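Local atomic coordinates of SusD homolog (Bacteroides thetaiotaomicron, PDB entry 4MRU), a protein that probably binds glycans, such as mucin O-glycans, at the bacterial cell surface as a SusD-like outer membrane lipoprotein. Residues Tyr292-Arg295 with Ile296-Ser300; Glu101-Pro104 with Val105-Ala108; Ala457-Arg460 with Arg461-Tyr464. One frame throughout, in Å; residues are numbered along the deposited sequence.

Interaction 1. Residues Tyr292-Arg295 with Ile296-Ser300; sequences YGMR and IGINS. With EDO (1,2-ethanediol), chain K.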
loop_
_atom_site.group_PDB
_atom_site.type_symbol
_atom_site.label_atom_id
_atom_site.label_comp_id
_atom_site.label_asym_id
_atom_site.label_seq_id
_atom_site.Cartn_x
_atom_site.Cartn_y
_atom_site.Cartn_z
ATOM N N TYR A 292 12.091 -11.606 15.243
ATOM C CA TYR A 292 12.674 -12.459 14.207
ATOM C C TYR A 292 11.776 -12.471 12.978
ATOM O O TYR A 292 10.534 -12.517 13.087
ATOM C CB TYR A 292 12.837 -13.873 14.728
ATOM C CG TYR A 292 13.787 -14.025 15.881
ATOM C CD1 TYR A 292 13.330 -13.915 17.186
ATOM C CD2 TYR A 292 15.154 -14.287 15.681
ATOM C CE1 TYR A 292 14.185 -14.038 18.253
ATOM C CE2 TYR A 292 16.023 -14.458 16.771
ATOM C CZ TYR A 292 15.527 -14.344 18.049
ATOM O OH TYR A 292 16.334 -14.435 19.173
ATOM N N GLY A 293 12.408 -12.432 11.815
ATOM C CA GLY A 293 11.707 -12.388 10.547
ATOM C C GLY A 293 12.059 -13.566 9.693
ATOM O O GLY A 293 13.146 -14.125 9.839
HETATM N N MSE A 294 11.104 -13.951 8.839
HETATM C CA MSE A 294 11.256 -15.072 7.929
HETATM C C MSE A 294 11.684 -14.566 6.562
HETATM O O MSE A 294 11.163 -13.575 6.058
HETATM C CB MSE A 294 9.902 -15.799 7.850
HETATM C CG MSE A 294 9.883 -17.059 6.985
HETATM SE SE MSE A 294 8.062 -17.362 6.220
HETATM C CE MSE A 294 7.016 -17.080 7.836
ATOM N N ARG A 295 12.615 -15.259 5.940
ATOM C CA ARG A 295 13.033 -14.908 4.585
ATOM C C ARG A 295 11.850 -15.038 3.645
ATOM O O ARG A 295 11.182 -16.046 3.634
ATOM C CB ARG A 295 14.182 -15.778 4.107
ATOM C CG ARG A 295 14.818 -15.355 2.775
ATOM C CD ARG A 295 15.700 -14.109 2.914
ATOM N NE ARG A 295 16.243 -13.796 1.636
ATOM C CZ ARG A 295 17.377 -14.287 1.167
ATOM N NH1 ARG A 295 18.161 -15.104 1.917
ATOM N NH2 ARG A 295 17.743 -13.967 -0.059
ATOM N N ILE A 296 11.607 -14.018 2.840
ATOM C CA ILE A 296 10.512 -14.067 1.858
ATOM C C ILE A 296 10.987 -14.647 0.527
ATOM O O ILE A 296 12.001 -14.226 0.010
ATOM C CB ILE A 296 9.909 -12.669 1.631
ATOM C CG1 ILE A 296 9.278 -12.199 2.931
ATOM C CG2 ILE A 296 8.886 -12.677 0.491
ATOM C CD1 ILE A 296 8.933 -10.741 2.946
ATOM N N GLY A 297 10.223 -15.600 0.006
ATOM C CA GLY A 297 10.563 -16.291 -1.244
ATOM C C GLY A 297 11.436 -17.534 -1.117
ATOM O O GLY A 297 12.519 -17.618 -1.706
ATOM N N ILE A 298 10.926 -18.507 -0.376
ATOM C CA ILE A 298 11.614 -19.699 -0.044
ATOM C C ILE A 298 10.648 -20.884 -0.114
ATOM O O ILE A 298 9.462 -20.669 -0.150
ATOM C CB ILE A 298 12.142 -19.636 1.393
ATOM C CG1 ILE A 298 10.992 -19.455 2.380
ATOM C CG2 ILE A 298 13.189 -18.514 1.536
ATOM C CD1 ILE A 298 11.362 -19.664 3.833
ATOM N N ASN A 299 11.196 -22.104 -0.104
ATOM C CA ASN A 299 10.449 -23.337 0.122
ATOM C C ASN A 299 11.102 -24.014 1.318
ATOM O O ASN A 299 12.047 -24.763 1.167
ATOM C CB ASN A 299 10.458 -24.254 -1.110
ATOM C CG ASN A 299 9.713 -23.684 -2.337
ATOM O OD1 ASN A 299 9.982 -24.101 -3.457
ATOM N ND2 ASN A 299 8.772 -22.832 -2.129
ATOM N N SER A 300 10.669 -23.686 2.528
ATOM C CA SER A 300 11.335 -24.202 3.714
ATOM C C SER A 300 11.253 -25.721 3.790
ATOM O O SER A 300 10.204 -26.284 3.511
ATOM C CB SER A 300 10.700 -23.634 4.991
ATOM O OG SER A 300 11.281 -24.205 6.169
HETATM C C1 EDO K . 20.120 -18.475 -0.445
HETATM O O1 EDO K . 20.763 -17.496 -1.324
HETATM C C2 EDO K . 20.248 -18.239 1.080
HETATM O O2 EDO K . 20.576 -16.874 1.477
HETATM O O HOH W 1 13.970 -12.402 0.750
#
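Ile-298 lies across the root of the Arg-295 side chain. The methyl CG2 of Ile-298 meets the arginine stem, 3.8 Å from CG of Arg-295. The longer branch runs beside the backbone instead, with CD1 of Ile-298 3.6 Å from O of Arg-295. CG1 of Ile-298 stands between its backbone N and carbonyl carbon (chi1 60°), which sets both branches against Arg-295. Gly-297 makes the bend between the two residues. A CB there would clash with O of Ile-296.

Both segments belong to the irregular loop between strand 289-290 and helix 304-309 of this TPR-like SusD-family chain. The Arg-295 stem leaves opposite its backbone N and bends at chi2 (75°), which carries the guanidinium away from Ile-298, to the water and the diol. A water at the edge of this group, in its plane, accepts from NE of Arg-295 at 2.8 Å. The same water is hydrogen-bonded to O of Ile-296. A molecule of 1,2-ethanediol, probably from the crystallisation liquor, also lies at the edge and in plane. Its O2 accepts from NH1 of Arg-295 at 3.0 Å, with an N-H...O angle of 152°. NH1 also bonds the carbonyl of Tyr-388, and NH2 bonds that of Pro-444. A leucine here would probably leave both of these carbonyls without their donor and break the water link to Ile-296. Gly-297 bonds through its backbone to Val-446 and Val-447, and Val-446 also touches the Arg-295 side chain.

Interaction 2. Residues Glu101-Pro104 with Val105-Ala108; sequences EDAP and VALA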
loop_
_atom_site.group_PDB
_atom_site.type_symbol
_atom_site.label_atom_id
_atom_site.label_comp_id
_atom_site.label_asym_id
_atom_site.label_seq_id
_atom_site.Cartn_x
_atom_site.Cartn_y
_atom_site.Cartn_z
ATOM N N GLU A 101 -29.673 7.615 -4.894
ATOM C CA GLU A 101 -29.395 8.914 -4.246
ATOM C C GLU A 101 -29.170 10.008 -5.275
ATOM O O GLU A 101 -28.455 9.798 -6.259
ATOM C CB GLU A 101 -28.149 8.833 -3.361
ATOM C CG GLU A 101 -28.065 7.633 -2.424
ATOM C CD GLU A 101 -29.183 7.590 -1.390
ATOM O OE1 GLU A 101 -29.719 8.665 -1.066
ATOM O OE2 GLU A 101 -29.501 6.481 -0.907
ATOM N N ASP A 102 -29.764 11.176 -5.073
ATOM C CA ASP A 102 -29.372 12.350 -5.877
ATOM C C ASP A 102 -28.674 13.436 -5.031
ATOM O O ASP A 102 -28.319 14.495 -5.552
ATOM C CB ASP A 102 -30.567 12.929 -6.662
ATOM C CG ASP A 102 -31.701 13.358 -5.781
ATOM O OD1 ASP A 102 -31.556 13.278 -4.550
ATOM O OD2 ASP A 102 -32.755 13.770 -6.320
ATOM N N ALA A 103 -28.436 13.162 -3.750
ATOM C CA ALA A 103 -27.745 14.119 -2.891
ATOM C C ALA A 103 -26.286 14.218 -3.314
ATOM O O ALA A 103 -25.589 13.204 -3.379
ATOM C CB ALA A 103 -27.856 13.719 -1.427
ATOM N N PRO A 104 -25.810 15.441 -3.621
ATOM C CA PRO A 104 -24.429 15.568 -4.095
ATOM C C PRO A 104 -23.405 14.942 -3.129
ATOM O O PRO A 104 -22.492 14.321 -3.586
ATOM C CB PRO A 104 -24.202 17.068 -4.174
ATOM C CG PRO A 104 -25.568 17.666 -4.312
ATOM C CD PRO A 104 -26.535 16.726 -3.648
ATOM N N VAL A 105 -23.609 15.029 -1.821
ATOM C CA VAL A 105 -22.624 14.450 -0.877
ATOM C C VAL A 105 -22.565 12.916 -0.949
ATOM O O VAL A 105 -21.484 12.329 -0.904
ATOM C CB VAL A 105 -22.929 14.890 0.558
ATOM C CG1 VAL A 105 -22.076 14.122 1.569
ATOM C CG2 VAL A 105 -22.688 16.374 0.683
ATOM N N ALA A 106 -23.716 12.256 -1.053
ATOM C CA ALA A 106 -23.723 10.814 -1.185
ATOM C C ALA A 106 -22.955 10.408 -2.427
ATOM O O ALA A 106 -22.171 9.480 -2.400
ATOM C CB ALA A 106 -25.140 10.299 -1.307
ATOM N N LEU A 107 -23.241 11.081 -3.539
ATOM C CA LEU A 107 -22.587 10.774 -4.841
ATOM C C LEU A 107 -21.096 11.059 -4.767
ATOM O O LEU A 107 -20.280 10.328 -5.322
ATOM C CB LEU A 107 -23.247 11.581 -5.951
ATOM C CG LEU A 107 -24.751 11.304 -6.173
ATOM C CD1 LEU A 107 -25.327 12.193 -7.274
ATOM C CD2 LEU A 107 -24.996 9.847 -6.500
ATOM N N ALA A 108 -20.730 12.119 -4.058
ATOM C CA ALA A 108 -19.312 12.482 -3.943
ATOM C C ALA A 108 -18.568 11.465 -3.105
ATOM O O ALA A 108 -17.482 11.029 -3.457
ATOM C CB ALA A 108 -19.169 13.846 -3.327
#
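Leu-107 reaches back from the first turn of a helix over the loop that leads into it. CB of Leu-107 lies 3.7 Å from O of Pro-104. CG of Leu-107 comes closer to the loop, 3.5 Å from O of Ala-103. At the tip the two methyls part. CD1 lies near the carbonyl oxygens of both Ala-103 and Glu-101, while CD2 of Leu-107 sits 3.5 Å from O of Glu-101. CG of Leu-107 is anti to its own carbonyl carbon (chi1 -61°), and this lays the branch over the preceding loop.

The backbone joins in: N of Leu-107 donates to O of Ala-103 at 3.2 Å, almost straight at 172°. One residue on, N of Ala-108 donates to O of Pro-104 at 2.9 Å. On another side of the turn, CB of Glu-101 packs on CB of Ala-106 at 3.9 Å. The Glu-101 carboxylate leads away and bonds the hydroxyl of Tyr-22 through OE2. This is a helix start with Ala-103 at the N-cap and proline next, in the tight link between helices 81-100 and 104-125 of the TPR-like SusD fold.

Interaction 3. Residues Ala457-Arg460 with Arg461-Tyr464; sequences AGMR and RLMY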
loop_
_atom_site.group_PDB
_atom_site.type_symbol
_atom_site.label_atom_id
_atom_site.label_comp_id
_atom_site.label_asym_id
_atom_site.label_seq_id
_atom_site.Cartn_x
_atom_site.Cartn_y
_atom_site.Cartn_z
ATOM N N ALA A 457 15.098 -7.345 -9.809
ATOM C CA ALA A 457 14.068 -6.274 -9.853
ATOM C C ALA A 457 12.766 -6.636 -9.141
ATOM O O ALA A 457 12.030 -5.762 -8.739
ATOM C CB ALA A 457 13.768 -5.868 -11.291
ATOM N N GLY A 458 12.498 -7.922 -8.938
ATOM C CA GLY A 458 11.284 -8.336 -8.261
ATOM C C GLY A 458 10.009 -8.232 -9.089
ATOM O O GLY A 458 10.063 -8.014 -10.306
HETATM N N MSE A 459 8.884 -8.443 -8.433
HETATM C CA MSE A 459 7.583 -8.333 -9.104
HETATM C C MSE A 459 7.293 -6.883 -9.396
HETATM O O MSE A 459 7.360 -6.032 -8.507
HETATM C CB MSE A 459 6.411 -8.850 -8.286
HETATM C CG MSE A 459 6.443 -10.336 -8.148
HETATM SE SE MSE A 459 5.826 -11.287 -9.739
HETATM C CE MSE A 459 3.867 -11.547 -9.645
ATOM N N ARG A 460 6.948 -6.603 -10.645
ATOM C CA ARG A 460 6.664 -5.253 -11.130
ATOM C C ARG A 460 5.157 -4.981 -11.269
ATOM O O ARG A 460 4.723 -3.841 -11.287
ATOM C CB ARG A 460 7.386 -5.050 -12.463
ATOM C CG ARG A 460 8.885 -5.330 -12.430
ATOM C CD ARG A 460 9.612 -4.767 -11.211
ATOM N NE ARG A 460 9.693 -3.341 -11.237
ATOM C CZ ARG A 460 10.417 -2.600 -10.398
ATOM N NH1 ARG A 460 11.106 -3.144 -9.399
ATOM N NH2 ARG A 460 10.396 -1.294 -10.531
ATOM N N ARG A 461 4.374 -6.054 -11.293
ATOM C CA ARG A 461 2.948 -6.021 -11.327
ATOM C C ARG A 461 2.428 -7.445 -11.128
ATOM O O ARG A 461 3.197 -8.402 -11.135
ATOM C CB ARG A 461 2.450 -5.478 -12.661
ATOM C CG ARG A 461 2.899 -6.332 -13.859
ATOM C CD ARG A 461 2.419 -5.762 -15.173
ATOM N NE ARG A 461 0.987 -5.890 -15.401
ATOM C CZ ARG A 461 0.365 -6.975 -15.882
ATOM N NH1 ARG A 461 1.028 -8.090 -16.169
ATOM N NH2 ARG A 461 -0.959 -6.941 -16.072
ATOM N N LEU A 462 1.114 -7.587 -10.976
ATOM C CA LEU A 462 0.443 -8.886 -11.006
ATOM C C LEU A 462 -0.137 -9.163 -12.397
ATOM O O LEU A 462 -0.511 -8.235 -13.109
ATOM C CB LEU A 462 -0.724 -8.975 -10.023
ATOM C CG LEU A 462 -0.495 -9.400 -8.617
ATOM C CD1 LEU A 462 -1.844 -9.655 -7.913
ATOM C CD2 LEU A 462 0.392 -10.639 -8.582
HETATM N N MSE A 463 -0.290 -10.442 -12.703
HETATM C CA MSE A 463 -0.795 -10.893 -13.990
HETATM C C MSE A 463 -2.297 -10.946 -13.945
HETATM O O MSE A 463 -2.861 -11.182 -12.899
HETATM C CB MSE A 463 -0.274 -12.293 -14.331
HETATM C CG MSE A 463 1.241 -12.284 -14.458
HETATM SE SE MSE A 463 2.040 -12.784 -12.717
HETATM C CE MSE A 463 1.710 -14.736 -12.779
ATOM N N TYR A 464 -2.948 -10.702 -15.074
ATOM C CA TYR A 464 -4.415 -10.732 -15.129
ATOM C C TYR A 464 -4.928 -12.135 -14.863
ATOM O O TYR A 464 -4.236 -13.081 -15.123
ATOM C CB TYR A 464 -4.922 -10.259 -16.470
ATOM C CG TYR A 464 -4.588 -8.787 -16.746
ATOM C CD1 TYR A 464 -5.044 -7.778 -15.911
ATOM C CD2 TYR A 464 -3.872 -8.423 -17.859
ATOM C CE1 TYR A 464 -4.796 -6.429 -16.192
ATOM C CE2 TYR A 464 -3.584 -7.083 -18.145
ATOM C CZ TYR A 464 -4.061 -6.093 -17.334
ATOM O OH TYR A 464 -3.775 -4.783 -17.668
#
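Met-459 lays its terminal methyl over the backbone and side chains of the residues that follow. It is a selenomethionine, and CE does nearly all the touching. CE of Met-459 is 3.5 Å from O of Arg-461. CE of Met-459 also lies 3.7 Å from the methyl CD2 of Leu-462, the two side chains running at a slant to each other. A third partner is another selenomethionine, with SE of Met-463 3.8 Å from CE of Met-459. The Met-459 chain is bent at both chi2 (-78°) and chi3 (-89°), and the curl brings CE to these three groups. O of Arg-461 is buried here and has no polar partner in the model, so the methyl covers it without satisfying it.

The two arginines between these residues turn their charged ends elsewhere. NH1 of Arg-460 folds back and donates to O of Ala-457 at 2.9 Å, with an N-H...O angle of 149°. That oxygen lies at the guanidinium edge, in its plane. NH2 of Arg-460 forms a salt bridge with Asp-503. The Arg-461 guanidinium points its edge at the ring of Tyr-464, with NH2 3.3 Å above one face, displaced toward the rim. NH1 of Arg-461 makes a salt bridge with Asp-494, which also accepts from the backbone N of Tyr-464.

The run is part of the irregular loop between helices 427-437 and 466-471. Met-459 and Leu-462 rest on Tyr-54 and Cys-50 of helix 40-54, and Leu-462 also touches Ile-124 and Tyr-125 at the end of helix 104-125. Arg-461 and Tyr-464 pack on Leu-483 and Leu-476 of helix 473-486.

In the fold
Along the chain the order is interaction 2, then interaction 1, then interaction 3. Interactions 1 and 2 lie on opposite sides of the chain's centre, with their centres about 47 Å apart. Interaction 3 is nearer the middle, about 19 Å from interaction 1 and about 37 Å from interaction 2 between centres. None of the three touches another. Helix 104-125 joins two of them: interaction 2 forms its start, and Leu-462 of interaction 3 packs at its end. Interactions 1 and 3 both meet the loop between strand 58-60 and helix 81-100, at Ser-70 and Tyr-69. Interaction 3 thus shares a helix with interaction 2 and a loop with interaction 1, in a largely helical SusD-like fold.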